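Local coordinates for FBP protein (Leishmania major, PDB 5OEZ) that probably hydrolyses the 1-phosphate of fructose 1,6-bisphosphate in gluconeogenesis, as a magnesium-dependent class 1 fructose-1,6-bisphosphatase that works as a homotetramer, at residues E226-E231 against P319-S324; F266-D271 against G277-L282; I291-G296 against N303-E308. One frame throughout, in Å; residues are numbered along the deposited sequence.

Interaction 1. Residues E226-E231 against P319-S324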
loop_
_atom_site.group_PDB
_atom_site.type_symbol
_atom_site.label_atom_id
_atom_site.label_comp_id
_atom_site.label_asym_id
_atom_site.label_seq_id
_atom_site.Cartn_x
_atom_site.Cartn_y
_atom_site.Cartn_z
ATOM N N GLU C 226 -26.893 13.704 36.670
ATOM C CA GLU C 226 -27.996 14.509 37.173
ATOM C C GLU C 226 -29.284 13.708 37.051
ATOM O O GLU C 226 -29.433 12.940 36.096
ATOM C CB GLU C 226 -28.128 15.817 36.372
ATOM C CG GLU C 226 -26.997 16.796 36.636
ATOM C CD GLU C 226 -27.192 18.116 35.912
ATOM O OE1 GLU C 226 -27.013 18.163 34.671
ATOM O OE2 GLU C 226 -27.503 19.121 36.586
ATOM N N PRO C 227 -30.219 13.878 37.999
ATOM C CA PRO C 227 -31.460 13.083 37.951
ATOM C C PRO C 227 -32.248 13.166 36.639
ATOM O O PRO C 227 -32.736 12.151 36.174
ATOM C CB PRO C 227 -32.277 13.643 39.120
ATOM C CG PRO C 227 -31.245 14.088 40.106
ATOM C CD PRO C 227 -30.048 14.549 39.307
ATOM N N TRP C 228 -32.363 14.346 36.045
ATOM C CA TRP C 228 -33.108 14.462 34.801
ATOM C C TRP C 228 -32.536 13.570 33.679
ATOM O O TRP C 228 -33.288 13.021 32.889
ATOM C CB TRP C 228 -33.216 15.906 34.342
ATOM C CG TRP C 228 -31.954 16.527 33.775
ATOM C CD1 TRP C 228 -31.090 17.351 34.422
ATOM C CD2 TRP C 228 -31.457 16.403 32.427
ATOM N NE1 TRP C 228 -30.080 17.743 33.571
ATOM C CE2 TRP C 228 -30.278 17.166 32.345
ATOM C CE3 TRP C 228 -31.894 15.713 31.290
ATOM C CZ2 TRP C 228 -29.531 17.272 31.159
ATOM C CZ3 TRP C 228 -31.165 15.815 30.131
ATOM C CH2 TRP C 228 -29.992 16.589 30.071
ATOM N N PHE C 229 -31.215 13.411 33.641
ATOM C CA PHE C 229 -30.577 12.590 32.631
ATOM C C PHE C 229 -30.718 11.091 32.915
ATOM O O PHE C 229 -30.811 10.290 31.983
ATOM C CB PHE C 229 -29.103 12.972 32.440
ATOM C CG PHE C 229 -28.490 12.384 31.191
ATOM C CD1 PHE C 229 -28.675 13.002 29.953
ATOM C CD2 PHE C 229 -27.769 11.206 31.248
ATOM C CE1 PHE C 229 -28.120 12.454 28.794
ATOM C CE2 PHE C 229 -27.234 10.648 30.095
ATOM C CZ PHE C 229 -27.402 11.281 28.865
ATOM N N LYS C 230 -30.747 10.709 34.185
ATOM C CA LYS C 230 -31.088 9.328 34.537
ATOM C C LYS C 230 -32.481 9.000 34.048
ATOM O O LYS C 230 -32.717 7.927 33.502
ATOM C CB LYS C 230 -31.030 9.105 36.041
ATOM C CG LYS C 230 -29.649 9.227 36.649
ATOM C CD LYS C 230 -29.721 8.913 38.137
ATOM C CE LYS C 230 -28.374 9.066 38.805
ATOM N NZ LYS C 230 -28.536 9.053 40.270
ATOM N N GLU C 231 -33.411 9.931 34.255
ATOM C CA GLU C 231 -34.789 9.718 33.818
ATOM C C GLU C 231 -34.895 9.550 32.315
ATOM O O GLU C 231 -35.647 8.709 31.846
ATOM C CB GLU C 231 -35.695 10.853 34.302
ATOM C CG GLU C 231 -35.888 10.835 35.811
ATOM C CD GLU C 231 -36.731 11.991 36.336
ATOM O OE1 GLU C 231 -37.514 12.618 35.550
ATOM O OE2 GLU C 231 -36.649 12.236 37.572
ATOM N N PRO C 319 -20.376 20.041 28.789
ATOM C CA PRO C 319 -21.070 18.820 28.377
ATOM C C PRO C 319 -21.651 18.978 26.982
ATOM O O PRO C 319 -21.733 20.093 26.466
ATOM C CB PRO C 319 -22.207 18.699 29.399
ATOM C CG PRO C 319 -22.518 20.103 29.752
ATOM C CD PRO C 319 -21.216 20.862 29.690
ATOM N N VAL C 320 -22.027 17.865 26.352
ATOM C CA VAL C 320 -22.576 17.900 24.991
ATOM C C VAL C 320 -23.721 16.900 24.844
ATOM O O VAL C 320 -23.664 15.793 25.384
ATOM C CB VAL C 320 -21.498 17.609 23.877
ATOM C CG1 VAL C 320 -20.345 18.610 23.941
ATOM C CG2 VAL C 320 -20.961 16.186 23.969
ATOM N N TYR C 321 -24.720 17.311 24.069
ATOM C CA TYR C 321 -25.808 16.477 23.604
ATOM C C TYR C 321 -25.951 16.765 22.105
ATOM O O TYR C 321 -26.444 17.825 21.708
ATOM C CB TYR C 321 -27.089 16.809 24.380
ATOM C CG TYR C 321 -26.855 16.933 25.867
ATOM C CD1 TYR C 321 -26.533 18.163 26.424
ATOM C CD2 TYR C 321 -26.897 15.822 26.707
ATOM C CE1 TYR C 321 -26.283 18.289 27.771
ATOM C CE2 TYR C 321 -26.648 15.941 28.064
ATOM C CZ TYR C 321 -26.360 17.177 28.595
ATOM O OH TYR C 321 -26.096 17.340 29.936
ATOM N N PHE C 322 -25.488 15.823 21.288
ATOM C CA PHE C 322 -25.370 15.981 19.828
ATOM C C PHE C 322 -26.189 14.931 19.092
ATOM O O PHE C 322 -26.140 13.761 19.441
ATOM C CB PHE C 322 -23.920 15.740 19.357
ATOM C CG PHE C 322 -22.935 16.838 19.677
ATOM C CD1 PHE C 322 -23.300 18.044 20.255
ATOM C CD2 PHE C 322 -21.607 16.654 19.355
ATOM C CE1 PHE C 322 -22.347 19.020 20.520
ATOM C CE2 PHE C 322 -20.652 17.631 19.597
ATOM C CZ PHE C 322 -21.020 18.816 20.180
ATOM N N GLY C 323 -26.856 15.333 18.018
ATOM C CA GLY C 323 -27.295 14.379 17.011
ATOM C C GLY C 323 -28.549 14.775 16.279
ATOM O O GLY C 323 -28.788 15.966 16.007
ATOM N N SER C 324 -29.335 13.745 15.954
ATOM C CA SER C 324 -30.621 13.895 15.302
ATOM C C SER C 324 -31.460 14.900 16.078
ATOM O O SER C 324 -31.519 14.858 17.314
ATOM C CB SER C 324 -31.327 12.543 15.253
ATOM O OG SER C 324 -30.600 11.607 14.474
#
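Y321 reaches from strand 317-323 to the first turn of helix 227-238, where its ring and hydroxyl meet the side chains of W228 and F229. The nearest approach to the indole is made by the phenol oxygen, Y321 OH lying 3.6 Å from W228 CZ2. The two side chains come from opposite directions, and the six-membered ring of W228 is inclined to the tyrosine ring at 52° with centroids 5.8 Å apart, an oblique pairing. F229 meets the CD2/CE2 edge: F229 CE1 lies 3.9 Å from Y321 CE2, near the plane of the tyrosine ring and so at its rim. Y321 CE2 is thus shared, since W228 CH2 stands 4.0 Å from it as well.

Torsions on the helix bring both rings to one place. W228 holds CG between its backbone N and carbonyl carbon (chi1 73°), which swings the indole back toward the strand although its CB does not point there, whereas F229 has CG opposite the N and a CB already directed at Y321. F229 CB sits over one face of the indole, toward its rim, and W228 CZ3 lies at the edge of the F229 ring, in its plane. At the N-cap, E226 OE1 accepts a weak bond from W228 NE1 (3.3 Å, 138° at the hydrogen), which gives the indole nitrogen a polar partner.

Farther out, C331 and M332 of helix 325-338 touch Y321, W228 rests on R335 and N338 of the same helix, and C267 of strand 265-268 meets both Y321 and F229. All three touching residues are buried and no hydrogen bond crosses between the segments, consistent with contact dominated by van der Waals packing and burial of the aromatic side chains, the tyrosine oxygen included.

Interaction 2. Residues F266-D271 against G277-L282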
loop_
_atom_site.group_PDB
_atom_site.type_symbol
_atom_site.label_atom_id
_atom_site.label_comp_id
_atom_site.label_asym_id
_atom_site.label_seq_id
_atom_site.Cartn_x
_atom_site.Cartn_y
_atom_site.Cartn_z
ATOM N N PHE C 266 -25.550 11.356 20.690
ATOM C CA PHE C 266 -24.314 11.164 21.433
ATOM C C PHE C 266 -24.299 12.124 22.624
ATOM O O PHE C 266 -24.488 13.324 22.430
ATOM C CB PHE C 266 -23.108 11.441 20.519
ATOM C CG PHE C 266 -21.798 11.341 21.220
ATOM C CD1 PHE C 266 -21.283 10.095 21.574
ATOM C CD2 PHE C 266 -21.102 12.495 21.593
ATOM C CE1 PHE C 266 -20.081 9.989 22.262
ATOM C CE2 PHE C 266 -19.907 12.400 22.295
ATOM C CZ PHE C 266 -19.400 11.145 22.630
ATOM N N CYS C 267 -24.005 11.612 23.820
ATOM C CA CYS C 267 -24.019 12.427 25.057
ATOM C C CYS C 267 -22.765 12.252 25.902
ATOM O O CYS C 267 -22.298 11.139 26.113
ATOM C CB CYS C 267 -25.205 12.063 25.926
ATOM S SG CYS C 267 -26.798 12.234 25.161
ATOM N N TYR C 268 -22.199 13.380 26.318
ATOM C CA TYR C 268 -21.320 13.434 27.482
ATOM C C TYR C 268 -21.983 14.388 28.457
ATOM O O TYR C 268 -21.709 15.593 28.429
ATOM C CB TYR C 268 -19.932 13.931 27.186
ATOM C CG TYR C 268 -18.945 12.941 26.610
ATOM C CD1 TYR C 268 -18.484 11.852 27.348
ATOM C CD2 TYR C 268 -18.412 13.135 25.337
ATOM C CE1 TYR C 268 -17.559 10.951 26.808
ATOM C CE2 TYR C 268 -17.476 12.257 24.801
ATOM C CZ TYR C 268 -17.058 11.161 25.535
ATOM O OH TYR C 268 -16.141 10.288 24.996
ATOM N N PRO C 269 -22.859 13.849 29.302
ATOM C CA PRO C 269 -23.634 14.678 30.198
ATOM C C PRO C 269 -22.807 15.170 31.347
ATOM O O PRO C 269 -21.715 14.674 31.583
ATOM C CB PRO C 269 -24.689 13.715 30.736
ATOM C CG PRO C 269 -23.988 12.411 30.781
ATOM C CD PRO C 269 -23.047 12.411 29.592
ATOM N N LYS C 270 -23.337 16.163 32.048
ATOM C CA LYS C 270 -22.714 16.660 33.257
ATOM C C LYS C 270 -22.735 15.530 34.299
ATOM O O LYS C 270 -23.702 14.788 34.414
ATOM C CB LYS C 270 -23.490 17.877 33.757
ATOM C CG LYS C 270 -22.749 18.763 34.748
ATOM C CD LYS C 270 -23.613 19.750 35.537
ATOM C CE LYS C 270 -24.600 20.556 34.708
ATOM N NZ LYS C 270 -23.953 21.624 33.905
ATOM N N ASP C 271 -21.657 15.394 35.035
ATOM C CA ASP C 271 -21.613 14.442 36.123
ATOM C C ASP C 271 -20.829 15.042 37.282
ATOM O O ASP C 271 -19.982 15.929 37.090
ATOM C CB ASP C 271 -21.169 13.014 35.718
ATOM C CG ASP C 271 -19.720 12.854 35.491
ATOM O OD1 ASP C 271 -18.896 13.210 36.346
ATOM O OD2 ASP C 271 -19.432 12.203 34.491
ATOM N N GLY C 277 -17.987 19.635 32.756
ATOM C CA GLY C 277 -18.180 18.719 31.629
ATOM C C GLY C 277 -16.850 18.131 31.205
ATOM O O GLY C 277 -15.847 18.402 31.846
ATOM N N LYS C 278 -16.847 17.290 30.168
ATOM C CA LYS C 278 -15.663 16.518 29.779
ATOM C C LYS C 278 -14.943 17.110 28.581
ATOM O O LYS C 278 -13.738 17.233 28.630
ATOM C CB LYS C 278 -16.059 15.071 29.483
ATOM C CG LYS C 278 -14.954 14.098 29.120
ATOM C CD LYS C 278 -15.585 12.718 29.209
ATOM C CE LYS C 278 -14.566 11.619 28.957
ATOM N NZ LYS C 278 -13.364 11.678 29.844
ATOM N N LEU C 279 -15.679 17.542 27.560
ATOM C CA LEU C 279 -15.081 17.963 26.333
ATOM C C LEU C 279 -14.662 19.412 26.377
ATOM O O LEU C 279 -15.359 20.270 26.929
ATOM C CB LEU C 279 -16.033 17.752 25.160
ATOM C CG LEU C 279 -16.498 16.343 24.826
ATOM C CD1 LEU C 279 -17.092 16.323 23.428
ATOM C CD2 LEU C 279 -15.401 15.302 24.959
ATOM N N ARG C 280 -13.495 19.653 25.795
ATOM C CA ARG C 280 -12.981 20.994 25.592
ATOM C C ARG C 280 -13.736 21.680 24.450
ATOM O O ARG C 280 -13.937 21.079 23.403
ATOM C CB ARG C 280 -11.488 20.945 25.291
ATOM C CG ARG C 280 -10.666 20.956 26.555
ATOM C CD ARG C 280 -9.162 20.769 26.340
ATOM N NE ARG C 280 -8.540 19.769 27.285
ATOM C CZ ARG C 280 -8.683 18.436 27.222
ATOM N NH1 ARG C 280 -9.429 17.890 26.280
ATOM N NH2 ARG C 280 -8.088 17.624 28.112
ATOM N N LEU C 281 -14.174 22.909 24.697
ATOM C CA LEU C 281 -14.957 23.697 23.743
ATOM C C LEU C 281 -14.243 23.989 22.421
ATOM O O LEU C 281 -14.754 23.656 21.361
ATOM C CB LEU C 281 -15.362 25.024 24.386
ATOM C CG LEU C 281 -16.222 25.971 23.560
ATOM C CD1 LEU C 281 -17.560 25.338 23.257
ATOM C CD2 LEU C 281 -16.413 27.265 24.306
ATOM N N LEU C 282 -13.059 24.584 22.492
ATOM C CA LEU C 282 -12.340 25.003 21.292
ATOM C C LEU C 282 -11.830 23.863 20.422
ATOM O O LEU C 282 -11.925 23.922 19.191
ATOM C CB LEU C 282 -11.131 25.855 21.654
ATOM C CG LEU C 282 -11.358 27.351 21.829
ATOM C CD1 LEU C 282 -10.026 28.047 22.065
ATOM C CD2 LEU C 282 -12.055 27.993 20.636
#
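The fructose 6-phosphate site of the enzyme contributes two of its residues, Y268 and K278, to this contact, which lies where strand 265-268 ends and the chain returns into the short strand 279-280. No ligand occupies the site in this chain, so the packing is that of the empty pocket. The aliphatic part of K278 runs past the phenol: K278 CD is 3.6 Å from Y268 CD1 and equally near CE1, and K278 CE is 3.7 Å from CE1. The lysine is extended to CE, with CG opposite its backbone N (chi1 -177°). This places methylenes against the ring, and the bend at chi4 (55°) turns NZ off it.

L279 meets CD2 and CE2. Its CD2 lies 3.7 Å from Y268 CE2, and its CG 3.8 Å from Y268 CD2, the leucine crossing the tyrosine at about a right angle. Both approaches are oblique and come from the same side of the ring plane, K278 by CD1/CE1 and L279 by CD2/CE2, so consecutive residues back one side of the ring. No hydrogen bond spans the segments.

V320 of strand 317-323 touches both Y268 and L279, while M252 of helix 252-262 adds to the packing on L279. Y248, another residue of the sugar phosphate site, contacts Y268. L279 also lies near E284, a ligand of the second manganese ion when metal is bound, and the R280 backbone N donates to E284. The arrangement belongs to the FBPase substrate pocket, lined here by a tyrosine at the end of strand 265-268 and a lysine just before strand 279-280, both strands pairing with 317-323.

Interaction 3. Residues I291-G296 against N303-E308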
loop_
_atom_site.group_PDB
_atom_site.type_symbol
_atom_site.label_atom_id
_atom_site.label_comp_id
_atom_site.label_asym_id
_atom_site.label_seq_id
_atom_site.Cartn_x
_atom_site.Cartn_y
_atom_site.Cartn_z
ATOM N N ILE C 291 -20.090 20.839 12.547
ATOM C CA ILE C 291 -20.346 19.744 11.615
ATOM C C ILE C 291 -21.763 19.192 11.765
ATOM O O ILE C 291 -22.481 19.076 10.780
ATOM C CB ILE C 291 -19.308 18.630 11.789
ATOM C CG1 ILE C 291 -17.937 19.134 11.310
ATOM C CG2 ILE C 291 -19.698 17.399 10.991
ATOM C CD1 ILE C 291 -16.780 18.443 11.998
ATOM N N VAL C 292 -22.164 18.903 13.000
ATOM C CA VAL C 292 -23.502 18.369 13.293
ATOM C C VAL C 292 -24.598 19.338 12.853
ATOM O O VAL C 292 -25.590 18.917 12.262
ATOM C CB VAL C 292 -23.652 18.002 14.803
ATOM C CG1 VAL C 292 -25.096 17.749 15.211
ATOM C CG2 VAL C 292 -22.798 16.785 15.125
ATOM N N GLU C 293 -24.446 20.628 13.138
ATOM C CA GLU C 293 -25.471 21.612 12.691
ATOM C C GLU C 293 -25.555 21.698 11.172
ATOM O O GLU C 293 -26.642 21.720 10.616
ATOM C CB GLU C 293 -25.225 23.014 13.268
ATOM C CG GLU C 293 -25.573 23.175 14.747
ATOM C CD GLU C 293 -25.675 24.642 15.196
ATOM O OE1 GLU C 293 -25.641 25.551 14.332
ATOM O OE2 GLU C 293 -25.806 24.888 16.427
ATOM N N GLN C 294 -24.399 21.743 10.512
ATOM C CA GLN C 294 -24.339 21.820 9.053
ATOM C C GLN C 294 -24.917 20.584 8.368
ATOM O O GLN C 294 -25.331 20.659 7.224
ATOM C CB GLN C 294 -22.904 22.063 8.600
ATOM C CG GLN C 294 -22.389 23.455 8.942
ATOM C CD GLN C 294 -23.089 24.541 8.144
ATOM O OE1 GLN C 294 -23.273 24.431 6.931
ATOM N NE2 GLN C 294 -23.487 25.596 8.825
ATOM N N ALA C 295 -24.944 19.455 9.069
ATOM C CA ALA C 295 -25.605 18.252 8.574
ATOM C C ALA C 295 -27.091 18.161 8.940
ATOM O O ALA C 295 -27.725 17.155 8.637
ATOM C CB ALA C 295 -24.870 17.019 9.094
ATOM N N GLY C 296 -27.638 19.186 9.592
ATOM C CA GLY C 296 -29.055 19.223 9.960
ATOM C C GLY C 296 -29.412 18.699 11.349
ATOM O O GLY C 296 -30.575 18.495 11.634
ATOM N N ASN C 303 -26.621 25.077 28.345
ATOM C CA ASN C 303 -27.516 26.210 28.153
ATOM C C ASN C 303 -27.530 26.670 26.691
ATOM O O ASN C 303 -27.043 27.745 26.356
ATOM C CB ASN C 303 -27.051 27.333 29.083
ATOM C CG ASN C 303 -27.935 28.568 29.027
ATOM O OD1 ASN C 303 -29.027 28.555 28.457
ATOM N ND2 ASN C 303 -27.454 29.651 29.623
ATOM N N GLY C 304 -28.138 25.853 25.836
ATOM C CA GLY C 304 -28.335 26.179 24.428
ATOM C C GLY C 304 -27.203 25.687 23.554
ATOM O O GLY C 304 -26.405 24.824 23.951
ATOM N N ARG C 305 -27.138 26.274 22.368
ATOM C CA ARG C 305 -26.187 25.882 21.342
ATOM C C ARG C 305 -24.756 26.033 21.817
ATOM O O ARG C 305 -24.388 27.076 22.345
ATOM C CB ARG C 305 -26.384 26.741 20.078
ATOM C CG ARG C 305 -27.687 26.476 19.327
ATOM C CD ARG C 305 -27.928 27.535 18.270
ATOM N NE ARG C 305 -26.953 27.441 17.182
ATOM C CZ ARG C 305 -26.533 28.449 16.414
ATOM N NH1 ARG C 305 -26.962 29.696 16.579
ATOM N NH2 ARG C 305 -25.646 28.211 15.461
ATOM N N ILE C 306 -23.955 24.992 21.595
ATOM C CA ILE C 306 -22.511 25.036 21.829
ATOM C C ILE C 306 -21.874 26.234 21.107
ATOM O O ILE C 306 -21.032 26.930 21.683
ATOM C CB ILE C 306 -21.815 23.741 21.321
ATOM C CG1 ILE C 306 -22.261 22.499 22.110
ATOM C CG2 ILE C 306 -20.292 23.847 21.387
ATOM C CD1 ILE C 306 -21.889 22.492 23.576
ATOM N N LEU C 307 -22.271 26.457 19.852
ATOM C CA LEU C 307 -21.696 27.518 19.021
ATOM C C LEU C 307 -21.961 28.922 19.528
ATOM O O LEU C 307 -21.183 29.831 19.231
ATOM C CB LEU C 307 -22.162 27.393 17.568
ATOM C CG LEU C 307 -21.717 26.123 16.822
ATOM C CD1 LEU C 307 -22.208 26.162 15.382
ATOM C CD2 LEU C 307 -20.207 25.933 16.864
ATOM N N GLU C 308 -23.017 29.097 20.315
ATOM C CA GLU C 308 -23.325 30.407 20.937
ATOM C C GLU C 308 -22.583 30.691 22.259
ATOM O O GLU C 308 -22.698 31.791 22.773
ATOM C CB GLU C 308 -24.834 30.569 21.170
ATOM C CG GLU C 308 -25.656 30.793 19.906
ATOM C CD GLU C 308 -27.167 30.853 20.160
ATOM O OE1 GLU C 308 -27.599 30.754 21.332
ATOM O OE2 GLU C 308 -27.935 30.989 19.179
HETATM O O HOH W 1 -24.055 24.474 18.556
#
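A salt-bridge network of E293, R305 and E308 joins the last turns of helix 281-294 to the loop between strands 298-300 and 317-323. R305 grips E293 side-on, using two nitrogens on two oxygens. Its chain bends at chi3, which turns NE and NH2 to E293, itself extended beyond CG. R305 NE donates to E293 OE2 at 2.9 Å and nearly straight (173°), with the acceptor in the guanidinium plane, while R305 NH2 reaches the syn lone pair of E293 OE1, also at 2.9 Å but more bent (143°). The two planar groups are 36° apart, so the pair is twisted.

The third nitrogen, R305 NH1, turns to E308 OE2 at 3.1 Å, leaving every guanidinium nitrogen with a carboxylate acceptor. Sharing one guanidinium would be expected to favour the ionised forms of both glutamates. E293 OE2 also accepts from water 1 at 2.8 Å, and that water accepts from backbone L307 N at 3.0 Å. G296, with positive phi, closes the helix in a Schellman motif, one of whose bonds runs from G296 N to E293 O. The methyl carbon L307 CD1 packs against the carboxylate, 3.6 Å from E293 OE1.

All three contacts fall in the C-terminal FBPase domain. Helix 227-238 and strand 317-323 make interaction 1, and interactions 2 and 3 follow one another in the sequence between those two segments. The centres of interactions 1 and 2 are about 10 Å apart. Interaction 3 is centred about 14 Å from interaction 2 and about 15 Å from interaction 1. Strand 317-323 is antiparallel to both 265-268 and 279-280, tying interactions 1 and 2 into one sheet, with probable hydrogen bonds from F266 N to F322 O and Y268 N to V320 O. Helix 281-294 runs from beside the sugar phosphate site to the salt-bridge network, and I306 touches L281 in interaction 2 and F322 and V320 in interaction 1.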